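Local coordinates for protein ABC transporter (Thermotoga maritima, PDB 1JI0) that probably binds and hydrolyses ATP to power branched-chain amino acid uptake, as the nucleotide-binding subunit of an ABC transporter, at residues Q10-Y15 with K23-K28; G32-L37 with V205-Y210; R90-E95 with Q146-G151; E165-L170 with E196-G201. All blocks are in the same frame, centred on the assembly; numbering follows the deposited sequence.

Interaction 1 of 4, residues Q10-Y15 with K23-K28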
# COMPACT_ATOMS: atom_id res chain seq x y z
N GLN A 10 -13.15 1.78 11.61
CA GLN A 10 -14.46 2.28 12.02
C GLN A 10 -14.36 3.66 12.65
O GLN A 10 -13.60 3.86 13.59
CB GLN A 10 -15.11 1.32 13.03
CG GLN A 10 -15.11 -0.14 12.62
CD GLN A 10 -15.87 -1.02 13.60
OE1 GLN A 10 -15.78 -0.83 14.82
NE2 GLN A 10 -16.61 -1.99 13.08
N SER A 11 -15.14 4.60 12.11
CA SER A 11 -15.18 5.98 12.61
C SER A 11 -13.83 6.46 13.14
O SER A 11 -13.74 6.95 14.27
CB SER A 11 -16.24 6.10 13.71
OG SER A 11 -17.51 5.66 13.25
N LEU A 12 -12.80 6.32 12.32
CA LEU A 12 -11.45 6.72 12.69
C LEU A 12 -11.27 8.23 12.74
O LEU A 12 -11.68 8.94 11.83
CB LEU A 12 -10.43 6.13 11.71
CG LEU A 12 -8.98 6.61 11.83
CD1 LEU A 12 -8.41 6.23 13.18
CD2 LEU A 12 -8.14 6.01 10.71
N HIS A 13 -10.66 8.70 13.83
CA HIS A 13 -10.37 10.12 14.03
C HIS A 13 -8.89 10.23 14.35
O HIS A 13 -8.37 9.48 15.17
CB HIS A 13 -11.18 10.69 15.19
CG HIS A 13 -12.54 11.16 14.80
ND1 HIS A 13 -12.78 12.42 14.30
CD2 HIS A 13 -13.73 10.52 14.78
CE1 HIS A 13 -14.06 12.54 13.98
NE2 HIS A 13 -14.66 11.40 14.27
N VAL A 14 -8.20 11.15 13.68
CA VAL A 14 -6.78 11.33 13.94
C VAL A 14 -6.48 12.81 14.07
O VAL A 14 -6.82 13.61 13.20
CB VAL A 14 -5.92 10.73 12.82
CG1 VAL A 14 -4.44 11.01 13.10
CG2 VAL A 14 -6.15 9.22 12.74
N TYR A 15 -5.84 13.16 15.19
CA TYR A 15 -5.47 14.53 15.49
C TYR A 15 -3.98 14.56 15.76
O TYR A 15 -3.46 13.72 16.49
CB TYR A 15 -6.15 15.02 16.76
CG TYR A 15 -7.66 15.09 16.74
CD1 TYR A 15 -8.32 16.30 16.52
CD2 TYR A 15 -8.43 13.97 17.06
CE1 TYR A 15 -9.71 16.40 16.62
CE2 TYR A 15 -9.82 14.06 17.17
CZ TYR A 15 -10.45 15.27 16.95
OH TYR A 15 -11.82 15.36 17.11
N LYS A 23 -11.31 12.82 10.10
CA LYS A 23 -12.51 13.10 10.87
C LYS A 23 -13.62 12.05 10.85
O LYS A 23 -14.72 12.34 10.42
CB LYS A 23 -13.09 14.44 10.41
CG LYS A 23 -12.04 15.53 10.26
CD LYS A 23 -12.64 16.77 9.63
CE LYS A 23 -11.59 17.85 9.45
NZ LYS A 23 -12.17 19.02 8.75
N GLY A 24 -13.32 10.85 11.33
CA GLY A 24 -14.31 9.79 11.40
C GLY A 24 -14.60 9.04 10.11
O GLY A 24 -15.72 9.06 9.61
N ILE A 25 -13.60 8.37 9.56
CA ILE A 25 -13.80 7.63 8.32
C ILE A 25 -14.01 6.14 8.57
O ILE A 25 -13.58 5.62 9.60
CB ILE A 25 -12.59 7.80 7.37
CG1 ILE A 25 -11.33 7.26 8.05
CG2 ILE A 25 -12.43 9.28 6.98
CD1 ILE A 25 -10.17 7.11 7.12
N ASP A 26 -14.67 5.48 7.62
CA ASP A 26 -14.92 4.03 7.69
C ASP A 26 -14.37 3.43 6.39
O ASP A 26 -14.56 4.00 5.32
CB ASP A 26 -16.42 3.74 7.76
CG ASP A 26 -17.09 4.39 8.96
OD1 ASP A 26 -16.76 4.03 10.11
OD2 ASP A 26 -17.95 5.27 8.75
N LEU A 27 -13.70 2.29 6.49
CA LEU A 27 -13.14 1.61 5.32
C LEU A 27 -13.09 0.12 5.57
O LEU A 27 -12.95 -0.31 6.71
CB LEU A 27 -11.69 2.02 5.06
CG LEU A 27 -11.15 3.44 5.01
CD1 LEU A 27 -9.63 3.35 5.12
CD2 LEU A 27 -11.57 4.12 3.72
N LYS A 28 -13.18 -0.66 4.50
CA LYS A 28 -13.08 -2.11 4.60
C LYS A 28 -12.21 -2.57 3.45
O LYS A 28 -12.34 -2.06 2.33
CB LYS A 28 -14.46 -2.77 4.52
CG LYS A 28 -15.32 -2.53 5.74
CD LYS A 28 -16.57 -3.38 5.70
CE LYS A 28 -17.50 -3.04 6.85
NZ LYS A 28 -18.77 -3.82 6.74
O HOH W 1 -18.97 6.43 11.04
O HOH W 2 -18.54 2.74 12.34
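D26 OD1 takes the backbone N-H of S11 at 2.6 Å, almost straight at 176° and from above the carboxylate plane, and it also accepts from a water that reaches S11 OG. A second water joins the same hydroxyl to OD2, giving the D26 carboxylate three links to one residue at the solvent-facing end of the contact. This is the antiparallel sheet of the ABC ATPase fold, where strands 5-16 and 25-30 pair across two G1 beta bulges: S11 and L12 both face I25, and G24 and I25 both face L12. L12 N donates to I25 O at 2.9 Å, meeting a lone pair in the carbonyl plane, while L12 CB packs on I25 CG1 at 3.9 Å. H13 lays its ring flat over the second bulge, G24 CA forming a CH-pi contact 3.6 Å from the ring centroid, and its ND1 is hydrogen-bonded to NE2 of H20. An alanine here would probably uncover the G24 peptide and leave H20 NE2 without its mate. A CB on G24 would collide with H13 NE2, and its positive phi (80°) also suits glycine; G24 N itself lies 3.2 Å above the ring plane, over its centre.

Interaction 2 of 4, residues G32-L37 with V205-Y210; sequences GQIVTL and VAHYGY
H207 meets I34 twice: its backbone N-H goes to I34 O at 2.7 Å, and its ring atom ND1 receives I34 N at 2.8 Å, with the donor tilted 20° out of the imidazole plane. With ND1 acting as acceptor, a neutral ring would probably carry its proton on NE2. The CB of H207 points toward 32-37, and chi1 (-66°) sets CG anti to the carbonyl carbon; Q33 CG sits over one ring face, 4.2 Å from its centroid. Beside this, I34 CG2 rests against A206, whose CB also touches T36 CG2 at 3.6 Å. Farther along, T36 grips both flanks of G209, its N donating to Y208 O at 2.9 Å and its O accepting Y210 N at 2.8 Å. These bonds pair two parallel strands, 34-38 and 208-213, in the central sheet of the P-loop NTPase fold; strand 34-38 runs on into the ATP-binding loop. G209 leaves little room for a CB beside T36 CG2. On the face with V35 and L37, V35 CG1 comes to the edge of the Y210 ring, 3.6 Å from CE1, while L37 CD1 packs on Y210 CB. The tyrosine rings touch each other, Y208 CE2 lying over one face of Y210 near its rim. Outer partners fix these groups: Y210 OH bonds K28 N, Y208 OH bonds E220, and T36 OG1 bonds L194 O, on the strand that flanks 34-38 on its other side.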
# COMPACT_ATOMS: atom_id res chain seq x y z
N GLY A 32 -8.25 -10.68 -0.61
CA GLY A 32 -7.99 -10.89 -2.03
C GLY A 32 -8.29 -9.73 -2.96
O GLY A 32 -8.15 -9.87 -4.17
N GLN A 33 -8.69 -8.59 -2.41
CA GLN A 33 -8.99 -7.45 -3.26
C GLN A 33 -7.95 -6.34 -3.19
O GLN A 33 -7.08 -6.34 -2.32
CB GLN A 33 -10.36 -6.85 -2.89
CG GLN A 33 -11.55 -7.71 -3.25
CD GLN A 33 -12.87 -7.02 -2.95
OE1 GLN A 33 -12.93 -5.79 -2.88
NE2 GLN A 33 -13.93 -7.80 -2.79
N ILE A 34 -8.04 -5.41 -4.13
CA ILE A 34 -7.17 -4.24 -4.14
C ILE A 34 -8.13 -3.11 -3.85
O ILE A 34 -9.08 -2.88 -4.61
CB ILE A 34 -6.53 -3.99 -5.52
CG1 ILE A 34 -5.44 -5.02 -5.80
CG2 ILE A 34 -5.95 -2.57 -5.56
CD1 ILE A 34 -4.95 -5.01 -7.26
N VAL A 35 -7.92 -2.43 -2.73
CA VAL A 35 -8.77 -1.30 -2.37
C VAL A 35 -7.90 -0.06 -2.44
O VAL A 35 -6.76 -0.07 -2.01
CB VAL A 35 -9.33 -1.44 -0.93
CG1 VAL A 35 -9.97 -0.12 -0.49
CG2 VAL A 35 -10.36 -2.55 -0.90
N THR A 36 -8.43 1.03 -2.99
CA THR A 36 -7.64 2.23 -3.08
C THR A 36 -8.29 3.42 -2.39
O THR A 36 -9.51 3.59 -2.38
CB THR A 36 -7.31 2.58 -4.55
OG1 THR A 36 -6.40 3.68 -4.58
CG2 THR A 36 -8.59 2.96 -5.32
N LEU A 37 -7.44 4.23 -1.79
CA LEU A 37 -7.86 5.44 -1.11
C LEU A 37 -7.21 6.53 -1.96
O LEU A 37 -5.99 6.57 -2.09
CB LEU A 37 -7.32 5.43 0.31
CG LEU A 37 -7.57 6.60 1.25
CD1 LEU A 37 -9.07 6.84 1.41
CD2 LEU A 37 -6.92 6.28 2.60
N VAL A 205 -6.86 -0.31 -11.49
CA VAL A 205 -6.42 -1.61 -10.99
C VAL A 205 -7.18 -2.09 -9.76
O VAL A 205 -7.18 -3.28 -9.46
CB VAL A 205 -4.91 -1.62 -10.65
CG1 VAL A 205 -4.12 -1.31 -11.89
CG2 VAL A 205 -4.60 -0.63 -9.53
N ALA A 206 -7.83 -1.16 -9.07
CA ALA A 206 -8.55 -1.50 -7.85
C ALA A 206 -9.93 -2.13 -8.05
O ALA A 206 -10.56 -1.97 -9.09
CB ALA A 206 -8.68 -0.26 -6.97
N HIS A 207 -10.38 -2.84 -7.02
CA HIS A 207 -11.70 -3.44 -7.02
C HIS A 207 -12.68 -2.45 -6.44
O HIS A 207 -13.82 -2.32 -6.90
CB HIS A 207 -11.73 -4.70 -6.16
CG HIS A 207 -10.89 -5.82 -6.69
ND1 HIS A 207 -9.57 -5.98 -6.36
CD2 HIS A 207 -11.19 -6.81 -7.57
CE1 HIS A 207 -9.07 -7.01 -7.02
NE2 HIS A 207 -10.03 -7.53 -7.76
N TYR A 208 -12.22 -1.73 -5.42
CA TYR A 208 -13.05 -0.77 -4.71
C TYR A 208 -12.23 0.47 -4.39
O TYR A 208 -11.02 0.38 -4.22
CB TYR A 208 -13.53 -1.41 -3.40
CG TYR A 208 -14.76 -0.77 -2.79
CD1 TYR A 208 -16.03 -1.14 -3.21
CD2 TYR A 208 -14.64 0.19 -1.79
CE1 TYR A 208 -17.17 -0.56 -2.65
CE2 TYR A 208 -15.76 0.78 -1.21
CZ TYR A 208 -17.02 0.40 -1.65
OH TYR A 208 -18.14 0.96 -1.07
N GLY A 209 -12.90 1.61 -4.30
CA GLY A 209 -12.19 2.84 -4.00
C GLY A 209 -12.91 3.74 -3.01
O GLY A 209 -14.12 3.65 -2.83
N TYR A 210 -12.14 4.61 -2.36
CA TYR A 210 -12.66 5.57 -1.40
C TYR A 210 -12.06 6.93 -1.75
O TYR A 210 -10.85 7.04 -1.96
CB TYR A 210 -12.24 5.20 0.03
CG TYR A 210 -12.87 3.94 0.58
CD1 TYR A 210 -12.29 2.69 0.37
CD2 TYR A 210 -14.05 4.01 1.32
CE1 TYR A 210 -12.86 1.54 0.91
CE2 TYR A 210 -14.63 2.86 1.85
CZ TYR A 210 -14.03 1.63 1.64
OH TYR A 210 -14.62 0.50 2.15

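Interaction 3 of 4, residues R90-E95 with Q146-G151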
# COMPACT_ATOMS: atom_id res chain seq x y z
N ARG A 90 10.32 5.70 -1.57
CA ARG A 90 11.04 4.53 -2.06
C ARG A 90 12.18 4.19 -1.11
O ARG A 90 13.31 3.97 -1.54
CB ARG A 90 11.61 4.82 -3.46
CG ARG A 90 10.68 5.62 -4.36
CD ARG A 90 11.46 6.26 -5.50
NE ARG A 90 10.66 7.24 -6.23
CZ ARG A 90 11.17 8.12 -7.09
NH1 ARG A 90 12.47 8.15 -7.32
NH2 ARG A 90 10.37 8.99 -7.71
N ARG A 91 11.88 4.15 0.18
CA ARG A 91 12.88 3.86 1.19
C ARG A 91 13.53 2.50 0.97
O ARG A 91 12.86 1.47 0.95
CB ARG A 91 12.26 3.92 2.58
CG ARG A 91 11.66 5.29 2.88
CD ARG A 91 10.85 5.31 4.16
NE ARG A 91 10.02 6.50 4.22
CZ ARG A 91 9.13 6.75 5.18
NH1 ARG A 91 8.96 5.89 6.17
NH2 ARG A 91 8.41 7.86 5.14
N ILE A 92 14.85 2.52 0.80
CA ILE A 92 15.63 1.32 0.56
C ILE A 92 17.00 1.53 1.22
O ILE A 92 17.37 2.66 1.54
CB ILE A 92 15.81 1.10 -0.97
CG1 ILE A 92 15.73 -0.39 -1.28
CG2 ILE A 92 17.13 1.67 -1.45
CD1 ILE A 92 14.35 -0.98 -1.02
N PHE A 93 17.75 0.46 1.43
CA PHE A 93 19.08 0.59 2.03
C PHE A 93 20.14 0.55 0.95
O PHE A 93 20.52 -0.52 0.48
CB PHE A 93 19.30 -0.50 3.06
CG PHE A 93 18.41 -0.37 4.26
CD1 PHE A 93 17.47 -1.34 4.56
CD2 PHE A 93 18.50 0.75 5.08
CE1 PHE A 93 16.62 -1.20 5.65
CE2 PHE A 93 17.66 0.91 6.17
CZ PHE A 93 16.72 -0.07 6.46
N PRO A 94 20.64 1.72 0.54
CA PRO A 94 21.66 1.86 -0.50
C PRO A 94 22.97 1.13 -0.26
O PRO A 94 23.61 0.68 -1.21
CB PRO A 94 21.84 3.37 -0.61
CG PRO A 94 21.55 3.84 0.77
CD PRO A 94 20.34 3.03 1.14
N GLU A 95 23.37 1.01 1.00
CA GLU A 95 24.62 0.33 1.35
C GLU A 95 24.54 -1.18 1.18
O GLU A 95 25.55 -1.87 1.23
CB GLU A 95 25.02 0.67 2.80
CG GLU A 95 24.02 0.22 3.85
CD GLU A 95 22.93 1.24 4.12
OE1 GLU A 95 22.42 1.85 3.16
OE2 GLU A 95 22.59 1.44 5.31
N GLN A 146 12.01 1.79 -6.06
CA GLN A 146 10.60 1.67 -5.70
C GLN A 146 10.22 0.20 -5.85
O GLN A 146 9.53 -0.36 -4.99
CB GLN A 146 9.74 2.53 -6.63
CG GLN A 146 8.24 2.41 -6.39
CD GLN A 146 7.83 2.78 -4.98
OE1 GLN A 146 8.17 3.86 -4.48
NE2 GLN A 146 7.10 1.89 -4.32
N MSE A 147 10.67 -0.41 -6.93
CA MSE A 147 10.39 -1.81 -7.20
C MSE A 147 11.08 -2.69 -6.15
O MSE A 147 10.57 -3.75 -5.79
CB MSE A 147 10.87 -2.20 -8.60
CG MSE A 147 10.25 -1.36 -9.72
SE MSE A 147 8.29 -1.49 -9.82
CE MSE A 147 8.13 -2.53 -11.45
N LEU A 148 12.23 -2.24 -5.68
CA LEU A 148 12.98 -2.98 -4.66
C LEU A 148 12.22 -2.93 -3.33
O LEU A 148 12.09 -3.95 -2.65
CB LEU A 148 14.39 -2.39 -4.49
CG LEU A 148 15.32 -3.07 -3.48
CD1 LEU A 148 15.29 -4.56 -3.68
CD2 LEU A 148 16.74 -2.55 -3.63
N ALA A 149 11.72 -1.75 -2.98
CA ALA A 149 10.97 -1.57 -1.74
C ALA A 149 9.76 -2.50 -1.74
O ALA A 149 9.44 -3.14 -0.73
CB ALA A 149 10.51 -0.12 -1.61
N ILE A 150 9.08 -2.58 -2.88
CA ILE A 150 7.92 -3.45 -3.01
C ILE A 150 8.34 -4.92 -2.91
O ILE A 150 7.65 -5.73 -2.30
CB ILE A 150 7.20 -3.23 -4.37
CG1 ILE A 150 6.59 -1.83 -4.41
CG2 ILE A 150 6.12 -4.28 -4.57
CD1 ILE A 150 5.99 -1.47 -5.75
N GLY A 151 9.48 -5.26 -3.51
CA GLY A 151 9.95 -6.64 -3.45
C GLY A 151 10.25 -7.07 -2.02
O GLY A 151 9.92 -8.18 -1.61
O HOH W 3 7.68 5.07 -2.20
O HOH W 4 7.73 6.26 -6.52
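I92 and L148 make the apolar half of this contact, their side chains crossing at about a right angle. CG1 of I92 lies 3.3 Å from L148 CD2 and CD1 lies 3.4 Å from L148 CG, both tighter than usual for carbon pairs. The chi1 of I92, -142°, departs from a staggered position, and the two signs together suggest a somewhat strained fit. CD1 also reaches the helix backbone at A149 N and packs on A149 CB at 4.0 Å; A149 CB also lies 3.8 Å from R91 O. The polar half runs through Q146, whose chain bends at chi2 (59°) and whose OE1 lies 3.1 Å from R90 CG. Its amide plane stands nearly perpendicular to the R90 guanidinium, and no direct hydrogen bond joins the pair. Two waters bridge them instead: one sits 2.8 Å from R90 N and 2.6 Å from Q146 OE1, the other links the same oxygen to R90 NE. Beyond, R90 NH2 bonds L168 O. The loop 90-95 follows strand 83-86 and the ATP-pocket residue E88, in what is probably the Q-loop region, and helix 142-154 begins within the LSGG signature of ABC ATPases. The loop is thus held to this helix by close hydrophobic fit at I92, while at the R90 end the polar link to Q146 passes through water, beside direct packing of R90 CB and CG on the amide oxygen.

Interaction 4 of 4, residues E165-L170 with E196-G201; sequences EPSLGL and EQNALG. With ATP (adenosine-5'-triphosphate), chain B.
E196 turns its carboxylate onto the turn of E165, P166 and S167, which joins the end of the Walker B strand to the D-loop of the ABC ATPase fold. From CB, which itself makes no contact with that turn, the chain leaves at an unstaggered chi1 of -96° and then bends at chi2. CG comes 3.9 Å from P166 CD, and the carboxyl carbon and OE2 also approach P166 CD, OE2 the more closely. OE2 then takes two bonds from S167: the backbone N at 2.9 Å, nearly in line with the C-O bond, and OG at 2.7 Å, from above the carboxylate plane. OE1 turns back to its own segment, accepting Q197 N at 2.9 Å and N198 N at 3.1 Å from opposite faces of its plane. A water donates to E196 OE1 at 2.6 Å and also to E165 OE1, lying between two carboxylates that would otherwise probably repel. An alanine in place of E196 would probably leave S167 N, S167 OG and the N-H groups of Q197 and N198 without their acceptor, freeing the two loops to shift. Q197, probably at the place of the switch histidine of other ABC ATPases, presses its CB on E165 OE1 at 3.0 Å. The other oxygen of that glutamate, OE2, faces the nucleotide, 3.2 Å from ATP O1G.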
# COMPACT_ATOMS: atom_id res chain seq x y z
N GLU A 165 1.45 5.93 -2.40
CA GLU A 165 1.85 6.54 -3.66
C GLU A 165 3.01 5.84 -4.34
O GLU A 165 4.06 6.44 -4.55
CB GLU A 165 2.17 8.01 -3.44
CG GLU A 165 1.11 8.71 -2.63
CD GLU A 165 0.79 10.08 -3.16
OE1 GLU A 165 0.67 10.21 -4.40
OE2 GLU A 165 0.66 11.02 -2.35
N PRO A 166 2.83 4.57 -4.70
CA PRO A 166 3.84 3.73 -5.37
C PRO A 166 4.33 4.30 -6.70
O PRO A 166 5.45 4.00 -7.13
CB PRO A 166 3.11 2.40 -5.58
CG PRO A 166 2.00 2.43 -4.58
CD PRO A 166 1.55 3.85 -4.57
N SER A 167 3.51 5.13 -7.35
CA SER A 167 3.90 5.68 -8.65
C SER A 167 4.32 7.14 -8.63
O SER A 167 4.60 7.72 -9.69
CB SER A 167 2.74 5.53 -9.64
OG SER A 167 1.70 6.43 -9.30
N LEU A 168 4.39 7.73 -7.45
CA LEU A 168 4.78 9.14 -7.32
C LEU A 168 6.09 9.47 -8.01
O LEU A 168 7.10 8.81 -7.78
CB LEU A 168 4.87 9.54 -5.85
CG LEU A 168 5.17 11.02 -5.55
CD1 LEU A 168 4.13 11.91 -6.21
CD2 LEU A 168 5.19 11.25 -4.05
N GLY A 169 6.06 10.50 -8.85
CA GLY A 169 7.25 10.96 -9.56
C GLY A 169 7.89 10.05 -10.60
O GLY A 169 8.98 10.34 -11.09
N LEU A 170 7.23 8.95 -10.94
CA LEU A 170 7.81 8.05 -11.93
C LEU A 170 7.43 8.39 -13.36
O LEU A 170 6.43 9.09 -13.60
CB LEU A 170 7.41 6.61 -11.63
CG LEU A 170 7.94 6.00 -10.32
CD1 LEU A 170 7.51 4.54 -10.24
CD2 LEU A 170 9.46 6.11 -10.26
N GLU A 196 -3.16 6.57 -3.43
CA GLU A 196 -2.59 7.21 -4.61
C GLU A 196 -3.14 8.58 -4.92
O GLU A 196 -4.27 8.92 -4.57
CB GLU A 196 -2.79 6.32 -5.85
CG GLU A 196 -1.60 5.43 -6.19
CD GLU A 196 -0.41 6.22 -6.69
OE1 GLU A 196 -0.54 7.45 -6.87
OE2 GLU A 196 0.66 5.63 -6.92
N GLN A 197 -2.31 9.37 -5.58
CA GLN A 197 -2.69 10.70 -6.01
C GLN A 197 -3.11 10.51 -7.46
O GLN A 197 -3.96 11.23 -7.98
CB GLN A 197 -1.49 11.65 -5.90
CG GLN A 197 -1.73 13.03 -6.48
CD GLN A 197 -0.82 14.07 -5.86
OE1 GLN A 197 0.38 13.83 -5.66
NE2 GLN A 197 -1.38 15.25 -5.56
N ASN A 198 -2.50 9.51 -8.10
CA ASN A 198 -2.81 9.17 -9.49
C ASN A 198 -4.08 8.33 -9.44
O ASN A 198 -4.03 7.11 -9.46
CB ASN A 198 -1.66 8.37 -10.11
CG ASN A 198 -1.81 8.18 -11.61
OD1 ASN A 198 -0.82 7.99 -12.32
ND2 ASN A 198 -3.04 8.23 -12.10
N ALA A 199 -5.22 9.02 -9.34
CA ALA A 199 -6.51 8.37 -9.24
C ALA A 199 -6.85 7.46 -10.41
O ALA A 199 -7.39 6.37 -10.22
CB ALA A 199 -7.61 9.43 -9.05
N LEU A 200 -6.55 7.91 -11.62
CA LEU A 200 -6.83 7.10 -12.80
C LEU A 200 -6.13 5.75 -12.71
O LEU A 200 -6.76 4.70 -12.80
CB LEU A 200 -6.38 7.84 -14.07
CG LEU A 200 -6.67 7.13 -15.39
CD1 LEU A 200 -8.16 6.82 -15.49
CD2 LEU A 200 -6.22 8.00 -16.55
N GLY A 201 -4.81 5.77 -12.54
CA GLY A 201 -4.07 4.52 -12.46
C GLY A 201 -4.56 3.65 -11.32
O GLY A 201 -4.73 2.44 -11.49
PG ATP B . 1.05 12.12 1.17
O1G ATP B . 1.82 12.74 0.08
O2G ATP B . 0.43 10.82 0.83
O3G ATP B . 1.74 12.20 2.51
PB ATP B . -1.62 12.87 2.14
O1B ATP B . -2.75 13.53 1.41
O2B ATP B . -1.75 11.46 2.49
O3B ATP B . -0.26 13.07 1.28
PA ATP B . -1.16 13.60 4.95
O1A ATP B . 0.08 12.86 5.24
O2A ATP B . -2.41 13.15 5.62
O3A ATP B . -1.33 13.77 3.37
O5' ATP B . -0.90 15.10 5.30
C5' ATP B . -1.91 16.09 5.09
C4' ATP B . -2.51 16.56 6.37
O4' ATP B . -1.46 17.25 7.10
C3' ATP B . -3.58 17.59 6.15
O3' ATP B . -4.74 17.25 6.95
C2' ATP B . -2.94 18.88 6.57
O2' ATP B . -3.84 19.85 7.09
C1' ATP B . -2.03 18.41 7.72
N9 ATP B . -0.92 19.34 8.15
C8 ATP B . 0.36 19.02 8.53
N7 ATP B . 1.12 20.03 8.87
C5 ATP B . 0.27 21.12 8.69
C6 ATP B . 0.46 22.52 8.88
N6 ATP B . 1.62 23.00 9.30
N1 ATP B . -0.57 23.37 8.62
C2 ATP B . -1.74 22.86 8.19
N3 ATP B . -2.05 21.57 7.98
C4 ATP B . -0.98 20.73 8.25
O HOH W 5 1.45 9.19 -6.73

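How the interactions relate
Interaction 1 lies in the antiparallel sheet, and its strand 25-30 runs on to strand 34-38 of interaction 2 in the central mixed sheet; their centres are about 17 Å apart and K28 N meets Y210 OH. Interactions 3 and 4 both fall, in sequence, between the two segments of interaction 2. Interaction 4 sits where strands 160-164 and 192-196 end, about 14 Å from interaction 2, with L37 O meeting E196 N. Interaction 3, on the opposite side of the chain's centre from interactions 1 and 2, touches interaction 4 through R90 NH2 and L168 O. A chain of contacts thus runs from the antiparallel sheet, past the ATP pocket, to helix 142-154.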